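Local coordinates for protein transcriptional regulator, MarR family (Silicibacter pomeroyi DSS-3, PDB 3BJ6) that probably binds DNA as a MarR-family transcriptional regulator with a winged helix-turn-helix fold, at residues A[49-59]-A[94-102]. Numbering follows the deposited sequence.
Sequences LSLTPGATAPQ and RSHRYWLTP
Gly54 and Ala55 both face Tyr98, a G1 beta bulge. Gly54 N donates to Tyr98 O (2.7 Å, bent), and Tyr98 N donates to Ala55 O (3.0 Å). Residues 52-55 form a type II turn leading from helix 40-51 into a short, weakly bonded edge strand. A water joins Leu49 O to Leu100 N, and another joins His96 O to Ala57 N. The Trp99 indole lies flat against the turn. Gly54 CA sits over its six-membered ring, 3.4 Å from the centroid, a CH-pi contact, and Pro53 CB touches Trp99 CD1. An alanine in place of Trp99 is likely to leave Gly54 and Pro53 without their aromatic cover, and Arg87 of strand 84-87 without its cation-pi partner. Arg97, extended from CG to NE (chi3 177°), reaches past Thr56 CG2, which lies over one guanidinium face. Arg97 NH1 gives Gly54 O a nearly straight bond (2.9 Å, 173°) in the guanidinium plane. Thr56 and Gln59 form a capping box: Gln59 N donates to Thr56 OG1, and Gln59 OE1 takes Thr56 N on a lone pair and, weakly, Arg97 NH1. Leu49 packs on Tyr98 CB and Leu100. Backbone bonds, arginine and indole thus hold the turn, while a water and a weak arginine bond link the start of helix 57-64 to the central strand.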
ATOM      1  N   LEU A  49     -10.810  18.928  -2.275  1.00 18.49           N
ATOM      2  CA  LEU A  49     -11.454  20.244  -2.366  1.00 18.59           C
ATOM      3  C   LEU A  49     -12.036  20.718  -1.035  1.00 20.09           C
ATOM      4  O   LEU A  49     -12.168  21.922  -0.807  1.00 20.52           O
ATOM      5  CB  LEU A  49     -12.528  20.261  -3.463  1.00 17.92           C
ATOM      6  CG  LEU A  49     -11.883  20.128  -4.852  1.00 16.42           C
ATOM      7  CD1 LEU A  49     -12.940  19.842  -5.965  1.00 16.38           C
ATOM      8  CD2 LEU A  49     -11.073  21.390  -5.226  1.00 14.84           C
ATOM      9  N   SER A  50     -12.373  19.777  -0.152  1.00 19.58           N
ATOM     10  CA  SER A  50     -12.783  20.114   1.208  1.00 20.96           C
ATOM     11  C   SER A  50     -11.614  20.773   1.928  1.00 20.75           C
ATOM     12  O   SER A  50     -11.777  21.775   2.627  1.00 20.41           O
ATOM     13  CB  SER A  50     -13.171  18.840   1.963  1.00 20.89           C
ATOM     14  OG  SER A  50     -13.735  19.223   3.193  1.00 27.46           O
ATOM     15  N   LEU A  51     -10.426  20.211   1.722  1.00 20.67           N
ATOM     16  CA  LEU A  51      -9.220  20.696   2.378  1.00 22.20           C
ATOM     17  C   LEU A  51      -8.728  22.000   1.769  1.00 21.92           C
ATOM     18  O   LEU A  51      -8.290  22.905   2.501  1.00 22.04           O
ATOM     19  CB  LEU A  51      -8.116  19.636   2.338  1.00 21.66           C
ATOM     20  CG  LEU A  51      -8.466  18.413   3.201  1.00 25.11           C
ATOM     21  CD1 LEU A  51      -7.519  17.256   2.866  1.00 23.92           C
ATOM     22  CD2 LEU A  51      -8.411  18.766   4.726  1.00 27.01           C
ATOM     23  N   THR A  52      -8.788  22.101   0.438  1.00 20.83           N
ATOM     24  CA  THR A  52      -8.323  23.329  -0.232  1.00 20.96           C
ATOM     25  C   THR A  52      -9.392  23.829  -1.236  1.00 20.46           C
ATOM     26  O   THR A  52      -9.267  23.566  -2.438  1.00 19.73           O
ATOM     27  CB  THR A  52      -6.985  23.090  -0.971  1.00 20.50           C
ATOM     28  OG1 THR A  52      -7.161  22.072  -1.974  1.00 25.46           O
ATOM     29  CG2 THR A  52      -5.880  22.585  -0.032  1.00 21.57           C
ATOM     30  N   PRO A  53     -10.444  24.532  -0.743  1.00 20.88           N
ATOM     31  CA  PRO A  53     -11.462  25.089  -1.640  1.00 20.77           C
ATOM     32  C   PRO A  53     -10.789  26.015  -2.661  1.00 20.57           C
ATOM     33  O   PRO A  53      -9.838  26.724  -2.310  1.00 20.14           O
ATOM     34  CB  PRO A  53     -12.373  25.898  -0.687  1.00 21.76           C
ATOM     35  CG  PRO A  53     -12.204  25.213   0.656  1.00 21.46           C
ATOM     36  CD  PRO A  53     -10.753  24.817   0.681  1.00 21.38           C
ATOM     37  N   GLY A  54     -11.219  25.971  -3.909  1.00 18.82           N
ATOM     38  CA  GLY A  54     -10.610  26.824  -4.948  1.00 18.44           C
ATOM     39  C   GLY A  54      -9.344  26.293  -5.601  1.00 19.12           C
ATOM     40  O   GLY A  54      -8.711  27.006  -6.374  1.00 19.28           O
ATOM     41  N   ALA A  55      -8.943  25.047  -5.299  1.00 19.06           N
ATOM     42  CA  ALA A  55      -7.720  24.478  -5.901  1.00 18.71           C
ATOM     43  C   ALA A  55      -7.885  24.330  -7.408  1.00 18.93           C
ATOM     44  O   ALA A  55      -9.002  24.112  -7.895  1.00 18.13           O
ATOM     45  CB  ALA A  55      -7.399  23.096  -5.288  1.00 18.12           C
ATOM     46  N   THR A  56      -6.762  24.380  -8.120  1.00 18.59           N
ATOM     47  CA  THR A  56      -6.712  24.043  -9.538  1.00 18.44           C
ATOM     48  C   THR A  56      -6.532  22.529  -9.659  1.00 18.24           C
ATOM     49  O   THR A  56      -6.192  21.843  -8.674  1.00 17.76           O
ATOM     50  CB  THR A  56      -5.548  24.767 -10.236  1.00 18.27           C
ATOM     51  OG1 THR A  56      -4.306  24.267  -9.708  1.00 18.25           O
ATOM     52  CG2 THR A  56      -5.634  26.292 -10.012  1.00 18.07           C
ATOM     53  N   ALA A  57      -6.773  22.003 -10.853  1.00 17.85           N
ATOM     54  CA  ALA A  57      -6.565  20.592 -11.103  1.00 17.32           C
ATOM     55  C   ALA A  57      -5.090  20.210 -10.889  1.00 17.55           C
ATOM     56  O   ALA A  57      -4.812  19.171 -10.275  1.00 17.36           O
ATOM     57  CB  ALA A  57      -7.022  20.199 -12.512  1.00 18.15           C
ATOM     58  N   PRO A  58      -4.133  21.002 -11.438  1.00 17.28           N
ATOM     59  CA  PRO A  58      -2.741  20.646 -11.106  1.00 16.95           C
ATOM     60  C   PRO A  58      -2.415  20.677  -9.620  1.00 17.10           C
ATOM     61  O   PRO A  58      -1.673  19.817  -9.177  1.00 18.01           O
ATOM     62  CB  PRO A  58      -1.901  21.670 -11.898  1.00 16.97           C
ATOM     63  CG  PRO A  58      -2.829  22.089 -13.075  1.00 16.61           C
ATOM     64  CD  PRO A  58      -4.193  22.124 -12.407  1.00 16.92           C
ATOM     65  N   GLN A  59      -2.952  21.635  -8.860  1.00 18.10           N
ATOM     66  CA  GLN A  59      -2.796  21.646  -7.395  1.00 19.11           C
ATOM     67  C   GLN A  59      -3.372  20.423  -6.680  1.00 20.16           C
ATOM     68  O   GLN A  59      -2.713  19.837  -5.803  1.00 19.56           O
ATOM     69  CB  GLN A  59      -3.362  22.924  -6.775  1.00 18.81           C
ATOM     70  CG  GLN A  59      -2.505  24.176  -7.019  1.00 19.08           C
ATOM     71  CD  GLN A  59      -3.199  25.447  -6.532  1.00 22.47           C
ATOM     72  OE1 GLN A  59      -4.434  25.594  -6.643  1.00 21.69           O
ATOM     73  NE2 GLN A  59      -2.410  26.372  -5.966  1.00 21.13           N
ATOM     74  N   ARG A  94      -6.775  30.390 -17.625  1.00 22.31           N
ATOM     75  CA  ARG A  94      -6.437  28.998 -17.885  1.00 23.34           C
ATOM     76  C   ARG A  94      -6.436  28.133 -16.618  1.00 21.53           C
ATOM     77  O   ARG A  94      -6.586  26.904 -16.681  1.00 20.92           O
ATOM     78  CB  ARG A  94      -4.994  29.031 -18.399  1.00 24.60           C
ATOM     79  CG  ARG A  94      -4.558  27.939 -19.293  1.00 31.12           C
ATOM     80  CD  ARG A  94      -3.629  28.516 -20.435  1.00 36.23           C
ATOM     81  NE  ARG A  94      -2.244  28.816 -20.038  1.00 39.97           N
ATOM     82  CZ  ARG A  94      -1.687  30.038 -20.059  1.00 41.50           C
ATOM     83  NH1 ARG A  94      -2.390  31.102 -20.432  1.00 42.52           N
ATOM     84  NH2 ARG A  94      -0.414  30.213 -19.698  1.00 39.64           N
ATOM     85  N   SER A  95      -6.194  28.772 -15.468  1.00 20.22           N
ATOM     86  CA  SER A  95      -6.062  28.052 -14.180  1.00 19.71           C
ATOM     87  C   SER A  95      -7.415  27.903 -13.514  1.00 19.01           C
ATOM     88  O   SER A  95      -7.754  28.672 -12.592  1.00 17.74           O
ATOM     89  CB  SER A  95      -5.085  28.787 -13.241  1.00 19.83           C
ATOM     90  OG  SER A  95      -3.735  28.604 -13.663  1.00 21.18           O
ATOM     91  N   HIS A  96      -8.190  26.924 -13.998  1.00 18.39           N
ATOM     92  CA  HIS A  96      -9.578  26.737 -13.527  1.00 19.03           C
ATOM     93  C   HIS A  96      -9.530  26.374 -12.060  1.00 18.77           C
ATOM     94  O   HIS A  96      -8.718  25.541 -11.645  1.00 19.41           O
ATOM     95  CB  HIS A  96     -10.321  25.652 -14.335  1.00 18.99           C
ATOM     96  CG  HIS A  96      -9.984  25.650 -15.803  1.00 19.23           C
ATOM     97  ND1 HIS A  96     -10.058  26.787 -16.588  1.00 24.10           N
ATOM     98  CD2 HIS A  96      -9.581  24.653 -16.626  1.00 21.00           C
ATOM     99  CE1 HIS A  96      -9.705  26.490 -17.830  1.00 23.19           C
ATOM    100  NE2 HIS A  96      -9.400  25.203 -17.876  1.00 25.85           N
ATOM    101  N   ARG A  97     -10.408  26.989 -11.282  0.60 18.70           N
ATOM    102  CA  ARG A  97     -10.453  26.755  -9.849  0.60 17.91           C
ATOM    103  C   ARG A  97     -11.790  26.162  -9.443  0.60 17.83           C
ATOM    104  O   ARG A  97     -12.851  26.598  -9.908  0.60 17.12           O
ATOM    105  CB  ARG A  97     -10.164  28.054  -9.097  0.60 18.43           C
ATOM    106  CG  ARG A  97      -8.707  28.528  -9.243  0.60 18.48           C
ATOM    107  CD  ARG A  97      -8.331  29.514  -8.142  0.60 21.80           C
ATOM    108  NE  ARG A  97      -6.931  29.896  -8.268  0.60 22.31           N
ATOM    109  CZ  ARG A  97      -5.906  29.275  -7.677  0.60 22.25           C
ATOM    110  NH1 ARG A  97      -6.093  28.216  -6.864  0.60 17.63           N
ATOM    111  NH2 ARG A  97      -4.687  29.726  -7.913  0.60 20.26           N
ATOM    112  N   TYR A  98     -11.733  25.176  -8.555  1.00 17.39           N
ATOM    113  CA  TYR A  98     -12.912  24.379  -8.211  1.00 17.18           C
ATOM    114  C   TYR A  98     -13.312  24.452  -6.749  1.00 17.86           C
ATOM    115  O   TYR A  98     -12.448  24.518  -5.876  1.00 16.80           O
ATOM    116  CB  TYR A  98     -12.678  22.893  -8.541  1.00 17.27           C
ATOM    117  CG  TYR A  98     -12.377  22.677  -9.988  1.00 18.09           C
ATOM    118  CD1 TYR A  98     -13.411  22.493 -10.913  1.00 17.25           C
ATOM    119  CD2 TYR A  98     -11.044  22.713 -10.457  1.00 18.66           C
ATOM    120  CE1 TYR A  98     -13.148  22.301 -12.256  1.00 19.29           C
ATOM    121  CE2 TYR A  98     -10.765  22.530 -11.811  1.00 17.62           C
ATOM    122  CZ  TYR A  98     -11.819  22.329 -12.687  1.00 21.27           C
ATOM    123  OH  TYR A  98     -11.540  22.135 -14.008  1.00 21.38           O
ATOM    124  N   TRP A  99     -14.623  24.360  -6.514  1.00 17.02           N
ATOM    125  CA  TRP A  99     -15.192  24.367  -5.170  1.00 18.83           C
ATOM    126  C   TRP A  99     -16.236  23.298  -5.029  1.00 18.67           C
ATOM    127  O   TRP A  99     -16.993  23.078  -5.958  1.00 19.50           O
ATOM    128  CB  TRP A  99     -15.894  25.701  -4.900  1.00 18.04           C
ATOM    129  CG  TRP A  99     -14.967  26.837  -4.463  1.00 19.46           C
ATOM    130  CD1 TRP A  99     -14.755  27.276  -3.191  1.00 19.15           C
ATOM    131  CD2 TRP A  99     -14.189  27.668  -5.308  1.00 20.52           C
ATOM    132  NE1 TRP A  99     -13.871  28.333  -3.185  1.00 21.06           N
ATOM    133  CE2 TRP A  99     -13.513  28.599  -4.480  1.00 20.56           C
ATOM    134  CE3 TRP A  99     -13.977  27.717  -6.688  1.00 19.95           C
ATOM    135  CZ2 TRP A  99     -12.647  29.570  -4.993  1.00 20.34           C
ATOM    136  CZ3 TRP A  99     -13.131  28.677  -7.189  1.00 19.07           C
ATOM    137  CH2 TRP A  99     -12.465  29.588  -6.349  1.00 19.77           C
ATOM    138  N   LEU A 100     -16.346  22.691  -3.848  1.00 18.64           N
ATOM    139  CA  LEU A 100     -17.493  21.824  -3.561  1.00 18.79           C
ATOM    140  C   LEU A 100     -18.808  22.621  -3.682  1.00 19.45           C
ATOM    141  O   LEU A 100     -18.850  23.816  -3.335  1.00 17.78           O
ATOM    142  CB  LEU A 100     -17.396  21.258  -2.135  1.00 19.00           C
ATOM    143  CG  LEU A 100     -16.249  20.264  -1.881  1.00 19.51           C
ATOM    144  CD1 LEU A 100     -16.039  20.054  -0.395  1.00 18.73           C
ATOM    145  CD2 LEU A 100     -16.542  18.919  -2.594  1.00 18.32           C
ATOM    146  N   THR A 101     -19.858  21.966  -4.182  1.00 19.08           N
ATOM    147  CA  THR A 101     -21.210  22.514  -4.062  1.00 19.59           C
ATOM    148  C   THR A 101     -21.766  22.079  -2.694  1.00 19.37           C
ATOM    149  O   THR A 101     -21.146  21.245  -2.023  1.00 18.48           O
ATOM    150  CB  THR A 101     -22.133  21.965  -5.157  1.00 19.38           C
ATOM    151  OG1 THR A 101     -22.215  20.535  -5.036  1.00 21.18           O
ATOM    152  CG2 THR A 101     -21.636  22.346  -6.543  1.00 19.50           C
ATOM    153  N   PRO A 102     -22.900  22.671  -2.247  1.00 19.95           N
ATOM    154  CA  PRO A 102     -23.493  22.186  -0.994  1.00 19.74           C
ATOM    155  C   PRO A 102     -23.753  20.660  -0.981  1.00 19.52           C
ATOM    156  O   PRO A 102     -23.519  20.021   0.041  1.00 20.18           O
ATOM    157  CB  PRO A 102     -24.803  22.993  -0.881  1.00 20.32           C
ATOM    158  CG  PRO A 102     -24.477  24.309  -1.594  1.00 21.08           C
ATOM    159  CD  PRO A 102     -23.632  23.835  -2.795  1.00 19.41           C
TER
HETATM  160  O   HOH W   1     -14.427  23.411  -1.867  1.00 16.13           O
HETATM  161  O   HOH W   2      -7.333  23.697 -13.141  1.00 16.20           O